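Local coordinates for protein ribulose-5-phosphate reductase 1 (Staphylococcus aureus, PDB 6XHK) that reduces D-ribulose 5-phosphate to D-ribitol 5-phosphate with NADPH, supplying ribitol phosphate for wall teichoic acid synthesis, at residues Phe195-Tyr200 against Phe212-Ile217. Residues are numbered along the deposited sequence; the frame is centred on the assembly and turned at random.
Sequences FGKTDY and FFINKI. With NDP (NADPH dihydro-nicotinamide-adenine-dinucleotide phosphate), chain B.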
loop_
_atom_site.group_PDB
_atom_site.type_symbol
_atom_site.label_atom_id
_atom_site.label_comp_id
_atom_site.label_asym_id
_atom_site.label_seq_id
_atom_site.Cartn_x
_atom_site.Cartn_y
_atom_site.Cartn_z
ATOM N N PHE A 195 1.769 -13.033 12.714
ATOM C CA PHE A 195 2.977 -13.850 12.715
ATOM C C PHE A 195 4.087 -13.088 12.012
ATOM O O PHE A 195 3.902 -12.618 10.881
ATOM C CB PHE A 195 2.734 -15.202 12.019
ATOM C CG PHE A 195 1.584 -15.975 12.605
ATOM C CD1 PHE A 195 0.273 -15.662 12.263
ATOM C CD2 PHE A 195 1.811 -16.980 13.533
ATOM C CE1 PHE A 195 -0.783 -16.346 12.820
ATOM C CE2 PHE A 195 0.770 -17.651 14.086
ATOM C CZ PHE A 195 -0.534 -17.330 13.732
ATOM N N GLY A 196 5.237 -12.970 12.673
ATOM C CA GLY A 196 6.323 -12.234 12.072
ATOM C C GLY A 196 7.669 -12.752 12.486
ATOM O O GLY A 196 7.766 -13.878 12.969
ATOM N N LYS A 197 8.701 -11.920 12.351
ATOM C CA LYS A 197 10.085 -12.325 12.586
ATOM C C LYS A 197 10.847 -11.526 13.653
ATOM O O LYS A 197 11.828 -12.055 14.181
ATOM C CB LYS A 197 10.893 -12.248 11.278
ATOM C CG LYS A 197 10.529 -13.262 10.211
ATOM C CD LYS A 197 11.382 -13.101 8.953
ATOM C CE LYS A 197 12.841 -13.508 9.186
ATOM N NZ LYS A 197 13.609 -13.848 7.948
ATOM N N THR A 198 10.467 -10.282 13.971
ATOM C CA THR A 198 11.305 -9.403 14.788
ATOM C C THR A 198 10.495 -8.750 15.898
ATOM O O THR A 198 9.376 -8.281 15.659
ATOM C CB THR A 198 11.960 -8.306 13.937
ATOM O OG1 THR A 198 11.048 -7.869 12.924
ATOM C CG2 THR A 198 13.226 -8.827 13.286
ATOM N N ASP A 199 11.076 -8.699 17.111
ATOM C CA ASP A 199 10.358 -8.086 18.230
ATOM C C ASP A 199 10.018 -6.628 17.920
ATOM O O ASP A 199 8.883 -6.187 18.167
ATOM C CB ASP A 199 11.167 -8.180 19.531
ATOM C CG ASP A 199 10.356 -7.710 20.767
ATOM O OD1 ASP A 199 9.112 -7.600 20.648
ATOM O OD2 ASP A 199 10.944 -7.429 21.843
ATOM N N TYR A 200 10.990 -5.874 17.368
ATOM C CA TYR A 200 10.782 -4.494 16.909
ATOM C C TYR A 200 9.440 -4.343 16.196
ATOM O O TYR A 200 8.563 -3.601 16.653
ATOM C CB TYR A 200 11.928 -4.068 15.980
ATOM C CG TYR A 200 11.999 -2.583 15.655
ATOM C CD1 TYR A 200 13.037 -2.072 14.878
ATOM C CD2 TYR A 200 11.066 -1.676 16.168
ATOM C CE1 TYR A 200 13.127 -0.697 14.589
ATOM C CE2 TYR A 200 11.149 -0.301 15.886
ATOM C CZ TYR A 200 12.180 0.177 15.097
ATOM O OH TYR A 200 12.265 1.521 14.819
ATOM N N PHE A 212 2.849 -13.712 17.400
ATOM C CA PHE A 212 3.722 -14.884 17.418
ATOM C C PHE A 212 4.935 -14.693 16.514
ATOM O O PHE A 212 4.887 -13.969 15.521
ATOM C CB PHE A 212 2.978 -16.181 16.984
ATOM C CG PHE A 212 1.663 -16.411 17.681
ATOM C CD1 PHE A 212 1.598 -17.261 18.778
ATOM C CD2 PHE A 212 0.493 -15.804 17.230
ATOM C CE1 PHE A 212 0.402 -17.475 19.427
ATOM C CE2 PHE A 212 -0.717 -16.016 17.887
ATOM C CZ PHE A 212 -0.756 -16.847 18.987
ATOM N N PHE A 213 6.026 -15.382 16.866
ATOM C CA PHE A 213 7.155 -15.574 15.965
ATOM C C PHE A 213 6.879 -16.791 15.094
ATOM O O PHE A 213 6.259 -17.764 15.531
ATOM C CB PHE A 213 8.466 -15.803 16.734
ATOM C CG PHE A 213 9.002 -14.570 17.405
ATOM C CD1 PHE A 213 8.243 -13.892 18.351
ATOM C CD2 PHE A 213 10.241 -14.059 17.067
ATOM C CE1 PHE A 213 8.716 -12.755 18.963
ATOM C CE2 PHE A 213 10.715 -12.912 17.671
ATOM C CZ PHE A 213 9.953 -12.261 18.620
ATOM N N ILE A 214 7.359 -16.744 13.853
ATOM C CA ILE A 214 7.208 -17.899 12.967
ATOM C C ILE A 214 8.050 -19.053 13.483
ATOM O O ILE A 214 7.860 -20.202 13.079
ATOM C CB ILE A 214 7.563 -17.503 11.512
ATOM C CG1 ILE A 214 8.986 -16.964 11.393
ATOM C CG2 ILE A 214 6.591 -16.447 11.001
ATOM C CD1 ILE A 214 9.473 -16.846 10.004
ATOM N N ASN A 215 8.959 -18.747 14.405
ATOM C CA ASN A 215 9.891 -19.664 15.026
ATOM C C ASN A 215 9.243 -20.401 16.190
ATOM O O ASN A 215 9.718 -21.470 16.598
ATOM C CB ASN A 215 11.070 -18.825 15.542
ATOM C CG ASN A 215 12.401 -19.496 15.390
ATOM O OD1 ASN A 215 12.488 -20.671 15.053
ATOM N ND2 ASN A 215 13.452 -18.776 15.744
ATOM N N LYS A 216 8.187 -19.811 16.757
ATOM C CA LYS A 216 7.673 -20.125 18.077
ATOM C C LYS A 216 6.151 -20.073 17.996
ATOM O O LYS A 216 5.501 -19.227 18.621
ATOM C CB LYS A 216 8.204 -19.165 19.154
ATOM C CG LYS A 216 9.726 -18.940 19.202
ATOM C CD LYS A 216 10.061 -17.681 19.972
ATOM C CE LYS A 216 11.291 -16.927 19.466
ATOM N NZ LYS A 216 11.745 -15.878 20.447
ATOM N N ILE A 217 5.592 -20.972 17.193
ATOM C CA ILE A 217 4.147 -21.143 17.068
ATOM C C ILE A 217 3.719 -22.356 17.888
ATOM O O ILE A 217 4.225 -23.462 17.648
ATOM C CB ILE A 217 3.700 -21.282 15.605
ATOM C CG1 ILE A 217 4.528 -20.336 14.716
ATOM C CG2 ILE A 217 2.194 -21.096 15.491
ATOM C CD1 ILE A 217 4.078 -20.245 13.261
HETATM P PA NDP B . 7.955 -5.255 4.232
HETATM O O1A NDP B . 9.363 -4.846 3.905
HETATM O O2A NDP B . 7.371 -4.320 5.286
HETATM O O5B NDP B . 7.962 -6.841 4.727
HETATM C C5B NDP B . 6.867 -7.365 5.549
HETATM C C4B NDP B . 7.411 -8.197 6.771
HETATM O O4B NDP B . 7.335 -9.486 6.576
HETATM C C3B NDP B . 8.921 -7.908 7.011
HETATM O O3B NDP B . 9.126 -7.373 8.245
HETATM C C2B NDP B . 9.643 -9.249 6.992
HETATM O O2B NDP B . 10.614 -9.171 8.118
HETATM C C1B NDP B . 8.682 -10.104 7.236
HETATM N N9A NDP B . 8.953 -11.483 6.818
HETATM C C8A NDP B . 9.998 -11.980 6.095
HETATM N N7A NDP B . 9.836 -13.328 5.961
HETATM C C5A NDP B . 8.717 -13.650 6.590
HETATM C C6A NDP B . 8.029 -15.007 6.785
HETATM N N6A NDP B . 8.629 -16.187 6.204
HETATM N N1A NDP B . 6.815 -15.064 7.529
HETATM C C2A NDP B . 6.232 -13.870 8.103
HETATM N N3A NDP B . 6.904 -12.570 7.905
HETATM C C4A NDP B . 8.172 -12.513 7.124
HETATM O O3 NDP B . 6.960 -5.125 2.873
HETATM P PN NDP B . 5.281 -4.879 2.897
HETATM O O1N NDP B . 4.697 -5.241 4.265
HETATM O O2N NDP B . 4.988 -3.433 2.667
HETATM O O5D NDP B . 4.632 -5.784 1.658
HETATM C C5D NDP B . 5.376 -6.904 1.129
HETATM C C4D NDP B . 4.945 -7.407 -0.158
HETATM O O4D NDP B . 3.525 -6.859 -0.605
HETATM C C3D NDP B . 5.898 -7.009 -1.310
HETATM O O3D NDP B . 6.182 -8.182 -2.190
HETATM C C2D NDP B . 5.249 -6.022 -1.976
HETATM O O2D NDP B . 5.653 -5.873 -3.373
HETATM C C1D NDP B . 3.672 -6.414 -1.839
HETATM N N1N NDP B . 2.722 -5.349 -2.225
HETATM C C2N NDP B . 1.522 -5.770 -2.953
HETATM C C3N NDP B . 0.538 -4.778 -3.598
HETATM C C7N NDP B . -0.711 -5.359 -4.377
HETATM O O7N NDP B . -1.270 -4.692 -5.215
HETATM N N7N NDP B . -1.178 -6.712 -4.064
HETATM C C4N NDP B . 0.648 -3.276 -3.233
HETATM C C5N NDP B . 2.029 -2.889 -2.660
HETATM C C6N NDP B . 2.915 -3.925 -1.935
HETATM P P2B NDP B . 12.186 -9.219 7.700
HETATM O O1X NDP B . 12.455 -10.333 6.710
HETATM O O2X NDP B . 12.530 -7.897 7.037
HETATM O O3X NDP B . 12.998 -9.455 8.963
#
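Phe195 and Phe212 sit side by side on one face of the sheet, the two side chains pointing the same way, and here the packing is tight. In both, CG lies beside the backbone N, anti to the carbonyl carbon (chi1 -55° and -49°), which sends the two rings out alike. The rings are nearly parallel but offset, centroids 5.2 Å apart, with little overlap; CE2 of Phe195 meets CD2 of Phe212. CG2 of Ile217 closes on the edge of the Phe195 ring near its plane, and Trp170 stacks on that ring from the neighbouring strand. Two backbone hydrogen bonds join the strand ends: Gly196 N to Phe212 O at 3.0 Å, and Ile214 N, just past the strand, back to Gly196 O. These are parallel strands of a beta-alpha-beta unit in the Rossmann-type NADPH-binding domain, with 210-213 outermost in its sheet, and the adenine lies at their C-terminal ends. Lys197 and Ile214 cross obliquely beside it, CG of Lys197 3.7 Å from CD1 of Ile214. Lys197 CD lies near C8A of the adenine and Ile214 CG2 near N1A. The solvent side is looser. CB of Phe213 points away from 195-200, yet its ring reaches back, CZ 4.0 Å from Asp199 N.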